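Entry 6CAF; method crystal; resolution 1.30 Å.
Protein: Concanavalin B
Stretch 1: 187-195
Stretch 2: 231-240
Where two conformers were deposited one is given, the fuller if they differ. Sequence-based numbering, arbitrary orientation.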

# COMPACT_ATOMS: atom_id res chain seq x y z
N ALA A 187 3.97 3.93 -1.70
CA ALA A 187 4.84 3.32 -0.68
C ALA A 187 6.31 3.61 -1.01
O ALA A 187 7.03 2.74 -1.51
CB ALA A 187 4.61 1.83 -0.57
N PRO A 188 6.76 4.83 -0.74
CA PRO A 188 8.19 5.13 -0.91
C PRO A 188 9.05 4.46 0.15
O PRO A 188 8.56 4.06 1.20
CB PRO A 188 8.22 6.65 -0.75
CG PRO A 188 7.14 6.91 0.24
CD PRO A 188 6.03 5.96 -0.14
N GLY A 189 10.34 4.42 -0.12
CA GLY A 189 11.30 4.06 0.91
C GLY A 189 11.42 5.14 1.97
O GLY A 189 10.91 6.22 1.82
N CYS A 190 12.09 4.83 3.07
CA CYS A 190 12.09 5.76 4.17
C CYS A 190 13.07 6.90 4.10
O CYS A 190 12.92 7.83 4.89
CB CYS A 190 12.17 5.07 5.53
SG CYS A 190 13.52 3.95 5.81
N LEU A 191 14.00 6.90 3.17
CA LEU A 191 14.87 8.08 3.05
C LEU A 191 14.32 9.01 2.00
O LEU A 191 14.23 8.65 0.83
CB LEU A 191 16.28 7.71 2.67
CG LEU A 191 17.27 8.91 2.69
CD1 LEU A 191 17.20 9.72 3.99
CD2 LEU A 191 18.65 8.39 2.47
N SER A 192 13.99 10.13 2.35
CA SER A 192 13.48 11.19 1.52
C SER A 192 14.64 12.03 1.01
O SER A 192 15.54 12.33 1.77
CB SER A 192 12.53 12.08 2.32
OG SER A 192 12.06 13.16 1.55
N PRO A 193 14.65 12.39 -0.27
CA PRO A 193 13.61 12.11 -1.27
C PRO A 193 13.72 10.70 -1.84
O PRO A 193 14.80 10.17 -2.03
CB PRO A 193 13.95 13.12 -2.37
CG PRO A 193 15.45 13.30 -2.26
CD PRO A 193 15.70 13.29 -0.78
N ASP A 194 12.59 10.10 -2.13
CA ASP A 194 12.59 8.76 -2.70
C ASP A 194 13.11 8.79 -4.12
O ASP A 194 12.70 9.62 -4.92
CB ASP A 194 11.19 8.15 -2.68
CG ASP A 194 11.20 6.70 -3.08
OD1 ASP A 194 11.54 5.86 -2.22
OD2 ASP A 194 10.86 6.40 -4.24
N GLU A 195 13.93 7.82 -4.48
CA GLU A 195 14.54 7.79 -5.81
C GLU A 195 13.55 7.62 -6.94
O GLU A 195 13.79 8.08 -8.06
CB GLU A 195 15.57 6.64 -5.88
CG GLU A 195 15.81 6.02 -7.26
CD GLU A 195 17.00 5.05 -7.29
OE1 GLU A 195 17.18 4.29 -6.31
OE2 GLU A 195 17.75 5.06 -8.31
N ASN A 231 13.37 10.75 13.18
CA ASN A 231 13.89 11.77 12.30
C ASN A 231 13.37 11.60 10.87
O ASN A 231 13.06 12.60 10.20
CB ASN A 231 15.39 11.76 12.31
CG ASN A 231 15.93 12.86 11.47
OD1 ASN A 231 15.77 14.04 11.81
ND2 ASN A 231 16.54 12.50 10.36
N ALA A 232 13.29 10.37 10.41
CA ALA A 232 12.79 10.11 9.07
C ALA A 232 11.31 10.50 9.00
O ALA A 232 10.86 11.08 8.01
CB ALA A 232 13.05 8.67 8.67
N TRP A 233 10.53 10.13 10.02
CA TRP A 233 9.14 10.55 10.06
C TRP A 233 9.06 12.07 9.95
O TRP A 233 8.28 12.61 9.16
CB TRP A 233 8.48 10.06 11.33
CG TRP A 233 7.08 10.50 11.49
CD1 TRP A 233 6.66 11.65 12.03
CD2 TRP A 233 5.91 9.84 11.01
NE1 TRP A 233 5.30 11.75 11.97
CE2 TRP A 233 4.81 10.64 11.34
CE3 TRP A 233 5.68 8.63 10.36
CZ2 TRP A 233 3.50 10.29 11.03
CZ3 TRP A 233 4.39 8.28 10.05
CH2 TRP A 233 3.32 9.10 10.40
N LEU A 234 9.84 12.78 10.75
CA LEU A 234 9.89 14.22 10.67
C LEU A 234 10.15 14.69 9.24
O LEU A 234 9.47 15.58 8.73
CB LEU A 234 10.95 14.77 11.63
CG LEU A 234 11.13 16.28 11.64
CD1 LEU A 234 9.84 16.99 12.02
CD2 LEU A 234 12.27 16.70 12.55
N SER A 235 11.17 14.12 8.60
CA SER A 235 11.48 14.49 7.23
C SER A 235 10.28 14.33 6.31
O SER A 235 10.00 15.18 5.46
CB SER A 235 12.65 13.68 6.74
OG SER A 235 13.81 13.89 7.52
N TRP A 236 9.56 13.22 6.46
CA TRP A 236 8.39 12.94 5.64
C TRP A 236 7.26 13.93 5.93
O TRP A 236 6.52 14.30 5.01
CB TRP A 236 7.94 11.47 5.79
CG TRP A 236 8.81 10.60 4.96
CD1 TRP A 236 9.89 9.89 5.36
CD2 TRP A 236 8.72 10.44 3.54
NE1 TRP A 236 10.46 9.27 4.29
CE2 TRP A 236 9.78 9.60 3.15
CE3 TRP A 236 7.86 10.92 2.56
CZ2 TRP A 236 9.99 9.23 1.84
CZ3 TRP A 236 8.08 10.56 1.26
CH2 TRP A 236 9.13 9.73 0.90
N THR A 237 7.10 14.36 7.19
CA THR A 237 6.06 15.34 7.45
C THR A 237 6.32 16.63 6.69
O THR A 237 5.40 17.34 6.34
CB THR A 237 5.86 15.66 8.93
OG1 THR A 237 7.01 16.31 9.48
CG2 THR A 237 5.49 14.42 9.73
N LYS A 238 7.60 16.94 6.46
CA LYS A 238 7.92 18.15 5.69
C LYS A 238 7.81 17.95 4.19
O LYS A 238 7.51 18.90 3.45
CB LYS A 238 9.31 18.63 6.00
CG LYS A 238 9.54 18.86 7.45
CD LYS A 238 8.44 19.67 8.08
CE LYS A 238 8.85 20.04 9.48
NZ LYS A 238 7.79 20.81 10.19
N SER A 239 8.04 16.93 3.73
CA SER A 239 8.14 16.46 2.30
C SER A 239 6.64 16.28 1.77
O SER A 239 6.39 16.46 0.57
CB SER A 239 8.94 15.14 2.20
OG SER A 239 10.32 15.31 1.90
N VAL A 240 5.77 15.80 2.53
CA VAL A 240 4.46 15.43 2.04
C VAL A 240 3.45 16.52 2.37
O VAL A 240 3.19 16.82 3.55
CB VAL A 240 3.98 14.09 2.64
CG1 VAL A 240 2.52 13.82 2.24
CG2 VAL A 240 4.90 12.97 2.22

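Nearly everything in this contact passes through one side chain: the indole of Trp 236 meets six residues of the loop, Pro 188 through Asp 194 with Pro 193 alone left out. Trp 236 as a whole residue accounts for 110 of the 309 Å² buried between the two stretches, both sides summed. The CA-to-CB bond of Trp 236 points sideways to the loop, yet chi1 of -79° (m) and chi2 of 97° bring the end of the ring in among the loop residues.

One of the two hydrogen bonds across the contact lies at the ring edge. Trp 236 NE1 donates to Cys 190 O over 2.9 Å with an N-H...O angle of 163°, close to linear, which satisfies the indole nitrogen within a buried residue. The same carbonyl, Cys 190 O, lies 3.9 Å from Ala 232 CB, one helical turn earlier; Cys 190 CA and Ala 232 CA are 6.6 Å apart.

Ser 192 engages the ring differently. Ser 192 CB sits over one face of Trp 236, 4.1 Å from the centroid of its six-membered ring and 26° off the normal, a geometry that qualifies as a CH-pi contact. With chi1 at 178° (t), its hydroxyl reaches beyond the indole to the helix: Ser 192 OG and Ser 239 OG are hydrogen-bonded at 2.8 Å, and either could be the donor. Ser 192 thus joins two helix residues three positions apart.

Apolar packing completes the surround. Pro 188 CG approaches Trp 236 CH2 to 3.5 Å, while Asp 194 CB lies near the ring plane, 4.4 Å from Trp 236 CH2. One carboxylate oxygen, Asp 194 OD1, accepts from Gly 189 N at 2.8 Å with an angle of 149°. That bond ties together two loop residues five positions apart, both of which touch the indole.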